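Local atomic coordinates of NADPH-flavin oxidoreductase (Vibrio harveyi, PDB entry 1BKJ), a protein that catalyses the NADPH-dependent reduction of FMN to FMNH2, which it supplies to luciferase for bioluminescence, and works as a homodimer. Residues L43-V51 / E75-H86. Numbering follows the deposited sequence.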
loop_
_atom_site.group_PDB
_atom_site.type_symbol
_atom_site.label_atom_id
_atom_site.label_comp_id
_atom_site.label_asym_id
_atom_site.label_seq_id
_atom_site.Cartn_x
_atom_site.Cartn_y
_atom_site.Cartn_z
ATOM N N LEU A 43 -8.005 5.486 11.141
ATOM C CA LEU A 43 -7.858 4.375 12.075
ATOM C C LEU A 43 -6.442 4.190 12.583
ATOM O O LEU A 43 -6.254 3.718 13.690
ATOM C CB LEU A 43 -8.379 3.071 11.455
ATOM C CG LEU A 43 -9.883 2.893 11.168
ATOM C CD1 LEU A 43 -10.134 1.732 10.213
ATOM C CD2 LEU A 43 -10.640 2.696 12.464
ATOM N N GLN A 44 -5.461 4.621 11.780
ATOM C CA GLN A 44 -4.020 4.534 12.090
ATOM C C GLN A 44 -3.647 3.114 12.550
ATOM O O GLN A 44 -3.314 2.874 13.708
ATOM C CB GLN A 44 -3.628 5.640 13.078
ATOM C CG GLN A 44 -3.829 7.018 12.465
ATOM C CD GLN A 44 -3.474 8.133 13.400
ATOM O OE1 GLN A 44 -2.299 8.408 13.633
ATOM N NE2 GLN A 44 -4.485 8.772 13.967
ATOM N N VAL A 45 -3.731 2.184 11.598
ATOM C CA VAL A 45 -3.519 0.753 11.838
ATOM C C VAL A 45 -2.143 0.145 11.556
ATOM O O VAL A 45 -1.998 -1.086 11.489
ATOM C CB VAL A 45 -4.594 -0.066 11.074
ATOM C CG1 VAL A 45 -5.934 0.371 11.506
ATOM C CG2 VAL A 45 -4.463 0.109 9.554
ATOM N N VAL A 46 -1.152 1.008 11.355
ATOM C CA VAL A 46 0.205 0.560 11.057
ATOM C C VAL A 46 1.171 0.803 12.218
ATOM O O VAL A 46 1.111 1.836 12.898
ATOM C CB VAL A 46 0.755 1.255 9.774
ATOM C CG1 VAL A 46 2.098 0.643 9.342
ATOM C CG2 VAL A 46 -0.267 1.164 8.633
ATOM N N SER A 47 1.997 -0.208 12.480
ATOM C CA SER A 47 3.048 -0.123 13.487
ATOM C C SER A 47 4.352 -0.467 12.793
ATOM O O SER A 47 4.384 -1.317 11.886
ATOM C CB SER A 47 2.817 -1.074 14.658
ATOM O OG SER A 47 2.030 -0.431 15.636
ATOM N N ILE A 48 5.410 0.247 13.172
ATOM C CA ILE A 48 6.740 0.027 12.614
ATOM C C ILE A 48 7.645 -0.475 13.730
ATOM O O ILE A 48 7.602 0.051 14.837
ATOM C CB ILE A 48 7.361 1.337 12.028
ATOM C CG1 ILE A 48 6.460 1.917 10.925
ATOM C CG2 ILE A 48 8.803 1.073 11.479
ATOM C CD1 ILE A 48 6.903 3.271 10.394
ATOM N N VAL A 49 8.382 -1.549 13.469
ATOM C CA VAL A 49 9.343 -2.047 14.446
ATOM C C VAL A 49 10.724 -1.754 13.859
ATOM O O VAL A 49 11.066 -2.256 12.784
ATOM C CB VAL A 49 9.201 -3.566 14.777
ATOM C CG1 VAL A 49 10.220 -3.961 15.822
ATOM C CG2 VAL A 49 7.806 -3.897 15.297
ATOM N N ARG A 50 11.455 -0.845 14.510
ATOM C CA ARG A 50 12.817 -0.475 14.109
ATOM C C ARG A 50 13.751 -1.493 14.792
ATOM O O ARG A 50 13.748 -1.620 16.026
ATOM C CB ARG A 50 13.157 0.949 14.574
ATOM C CG ARG A 50 14.538 1.409 14.148
ATOM C CD ARG A 50 14.976 2.635 14.905
ATOM N NE ARG A 50 16.345 3.005 14.560
ATOM C CZ ARG A 50 17.200 3.614 15.377
ATOM N NH1 ARG A 50 16.844 3.928 16.611
ATOM N NH2 ARG A 50 18.414 3.919 14.949
ATOM N N VAL A 51 14.515 -2.236 13.989
ATOM C CA VAL A 51 15.412 -3.253 14.525
ATOM C C VAL A 51 16.871 -2.799 14.547
ATOM O O VAL A 51 17.522 -2.713 13.499
ATOM C CB VAL A 51 15.225 -4.611 13.775
ATOM C CG1 VAL A 51 16.056 -5.711 14.424
ATOM C CG2 VAL A 51 13.760 -5.027 13.803
ATOM N N GLU A 75 19.539 0.976 8.437
ATOM C CA GLU A 75 18.263 0.871 9.155
ATOM C C GLU A 75 17.361 -0.242 8.584
ATOM O O GLU A 75 17.301 -0.430 7.369
ATOM C CB GLU A 75 17.472 2.200 9.105
ATOM C CG GLU A 75 18.041 3.386 9.910
ATOM C CD GLU A 75 18.132 3.135 11.407
ATOM O OE1 GLU A 75 17.159 2.613 11.994
ATOM O OE2 GLU A 75 19.177 3.480 12.004
ATOM N N PHE A 76 16.699 -0.996 9.462
ATOM C CA PHE A 76 15.758 -2.020 9.028
ATOM C C PHE A 76 14.450 -1.804 9.782
ATOM O O PHE A 76 14.401 -1.938 11.006
ATOM C CB PHE A 76 16.285 -3.445 9.235
ATOM C CG PHE A 76 15.419 -4.516 8.598
ATOM C CD1 PHE A 76 15.296 -4.601 7.192
ATOM C CD2 PHE A 76 14.679 -5.416 9.400
ATOM C CE1 PHE A 76 14.447 -5.559 6.582
ATOM C CE2 PHE A 76 13.821 -6.388 8.800
ATOM C CZ PHE A 76 13.710 -6.451 7.388
ATOM N N LEU A 77 13.406 -1.466 9.022
ATOM C CA LEU A 77 12.058 -1.196 9.537
ATOM C C LEU A 77 11.096 -2.320 9.150
ATOM O O LEU A 77 11.103 -2.761 8.003
ATOM C CB LEU A 77 11.532 0.115 8.946
ATOM C CG LEU A 77 12.360 1.395 9.023
ATOM C CD1 LEU A 77 11.606 2.496 8.314
ATOM C CD2 LEU A 77 12.656 1.778 10.479
ATOM N N VAL A 78 10.293 -2.803 10.105
ATOM C CA VAL A 78 9.325 -3.868 9.843
ATOM C C VAL A 78 7.920 -3.275 9.988
ATOM O O VAL A 78 7.575 -2.749 11.046
ATOM C CB VAL A 78 9.497 -5.075 10.809
ATOM C CG1 VAL A 78 8.606 -6.237 10.377
ATOM C CG2 VAL A 78 10.951 -5.545 10.867
ATOM N N PHE A 79 7.131 -3.358 8.913
ATOM C CA PHE A 79 5.772 -2.821 8.881
ATOM C C PHE A 79 4.776 -3.874 9.253
ATOM O O PHE A 79 4.741 -4.947 8.653
ATOM C CB PHE A 79 5.462 -2.244 7.510
ATOM C CG PHE A 79 6.182 -0.966 7.230
ATOM C CD1 PHE A 79 7.552 -0.967 6.886
ATOM C CD2 PHE A 79 5.514 0.258 7.373
ATOM C CE1 PHE A 79 8.254 0.252 6.696
ATOM C CE2 PHE A 79 6.193 1.479 7.188
ATOM C CZ PHE A 79 7.573 1.480 6.848
ATOM N N CYS A 80 3.945 -3.532 10.229
ATOM C CA CYS A 80 2.960 -4.446 10.776
ATOM C C CYS A 80 1.551 -3.885 10.856
ATOM O O CYS A 80 1.364 -2.691 11.115
ATOM C CB CYS A 80 3.353 -4.826 12.222
ATOM S SG CYS A 80 5.030 -5.420 12.494
ATOM N N ILE A 81 0.567 -4.781 10.690
ATOM C CA ILE A 81 -0.861 -4.444 10.859
ATOM C C ILE A 81 -1.003 -4.406 12.388
ATOM O O ILE A 81 -0.450 -5.269 13.081
ATOM C CB ILE A 81 -1.830 -5.558 10.323
ATOM C CG1 ILE A 81 -1.685 -5.725 8.812
ATOM C CG2 ILE A 81 -3.284 -5.212 10.693
ATOM C CD1 ILE A 81 -2.442 -6.889 8.226
ATOM N N ASP A 82 -1.708 -3.407 12.910
ATOM C CA ASP A 82 -1.873 -3.289 14.349
ATOM C C ASP A 82 -3.267 -2.833 14.782
ATOM O O ASP A 82 -3.614 -1.659 14.653
ATOM C CB ASP A 82 -0.815 -2.317 14.902
ATOM C CG ASP A 82 -0.719 -2.319 16.432
ATOM O OD1 ASP A 82 -1.584 -2.882 17.129
ATOM O OD2 ASP A 82 0.237 -1.719 16.955
ATOM N N TYR A 83 -4.046 -3.777 15.305
ATOM C CA TYR A 83 -5.363 -3.471 15.864
ATOM C C TYR A 83 -5.311 -3.711 17.376
ATOM O O TYR A 83 -6.340 -3.678 18.053
ATOM C CB TYR A 83 -6.476 -4.278 15.211
ATOM C CG TYR A 83 -6.820 -3.806 13.819
ATOM C CD1 TYR A 83 -7.723 -2.735 13.621
ATOM C CD2 TYR A 83 -6.229 -4.405 12.684
ATOM C CE1 TYR A 83 -8.023 -2.267 12.321
ATOM C CE2 TYR A 83 -6.514 -3.942 11.376
ATOM C CZ TYR A 83 -7.405 -2.877 11.203
ATOM O OH TYR A 83 -7.632 -2.391 9.932
ATOM N N GLN A 84 -4.104 -3.924 17.910
ATOM C CA GLN A 84 -3.935 -4.107 19.343
ATOM C C GLN A 84 -4.061 -2.764 20.069
ATOM O O GLN A 84 -4.529 -2.728 21.203
ATOM C CB GLN A 84 -2.613 -4.811 19.690
ATOM C CG GLN A 84 -2.415 -5.134 21.208
ATOM C CD GLN A 84 -3.582 -5.883 21.845
ATOM O OE1 GLN A 84 -4.013 -5.536 22.942
ATOM N NE2 GLN A 84 -4.116 -6.879 21.150
ATOM N N ARG A 85 -3.687 -1.667 19.407
ATOM C CA ARG A 85 -3.837 -0.331 19.998
ATOM C C ARG A 85 -5.311 -0.077 20.294
ATOM O O ARG A 85 -5.679 0.290 21.412
ATOM C CB ARG A 85 -3.338 0.763 19.053
ATOM C CG ARG A 85 -1.895 1.140 19.256
ATOM C CD ARG A 85 -1.565 2.465 18.570
ATOM N NE ARG A 85 -1.700 2.412 17.119
ATOM C CZ ARG A 85 -0.713 2.140 16.264
ATOM N NH1 ARG A 85 0.523 1.878 16.693
ATOM N NH2 ARG A 85 -0.957 2.171 14.962
ATOM N N HIS A 86 -6.145 -0.424 19.319
ATOM C CA HIS A 86 -7.590 -0.249 19.402
ATOM C C HIS A 86 -8.234 -1.159 20.437
ATOM O O HIS A 86 -9.106 -0.715 21.198
ATOM C CB HIS A 86 -8.214 -0.488 18.033
ATOM C CG HIS A 86 -7.534 0.263 16.932
ATOM N ND1 HIS A 86 -6.386 -0.204 16.320
ATOM C CD2 HIS A 86 -7.814 1.451 16.353
ATOM C CE1 HIS A 86 -5.994 0.665 15.411
ATOM N NE2 HIS A 86 -6.845 1.681 15.410
HETATM O O HOH W 1 -4.333 3.362 16.312
HETATM O O HOH W 2 17.117 -0.229 12.284
#
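Ser-47 and Val-49 face Cys-80 and Val-78 as hydrogen-bonded pairs of an antiparallel ladder. It joins strand 46-50, an outer strand of the nitroreductase-fold sheet within this chain, to strand 75-82. Ser-47 N donates to Cys-80 O at 2.9 Å, and Cys-80 N returns a bond to Ser-47 O. Val-49 and Val-78 do the same. Val-51 N also bonds Phe-76 O, and Asp-82 N bonds Val-45 O at the other end. Strand 46-50 also pairs in parallel with a strand of the second subunit, carrying the sheet across the dimer interface.

Apolar side chains meet on both faces of the ladder. Ile-48 lies alongside Phe-79, its CG1 4.2 Å from the ring centroid in an off-centre CH-pi contact. Val-46 CG1 meets the edge of the same ring, which also meets the ring of Phe-153. On the other face Val-49 packs against Val-78 and Cys-80. Beyond the strand, Val-45 sits over one face of the Tyr-83 ring, with CG1 3.5 Å from CE1.

Charged and polar groups close both ends. After strand 75-82, Arg-85 NH2 reaches both Gln-44 O (2.8 Å) and Val-46 O (2.9 Å) in its guanidinium plane, yet stands above each carbonyl plane. Water 1 links Arg-85 NE to Gln-44 O. Ser-47 OG donates to the anti lone pair of Asp-82 OD2 at 2.6 Å; Tyr-181 of the second subunit bonds the same oxygen. His-86 NE2 donates to Leu-43 O, which lies in the imidazole plane. At the far end Arg-50 NH1 forms a salt bridge with Glu-178 of the second subunit. Arg-50, extended with CG anti to its backbone N (chi1 -178°), also grips Glu-75 side-on in a salt bridge: NE meets OE1 at 2.7 Å and NH2 meets OE2 at 3.1 Å, both from the syn side, the guanidinium and carboxylate planes turned 29° apart.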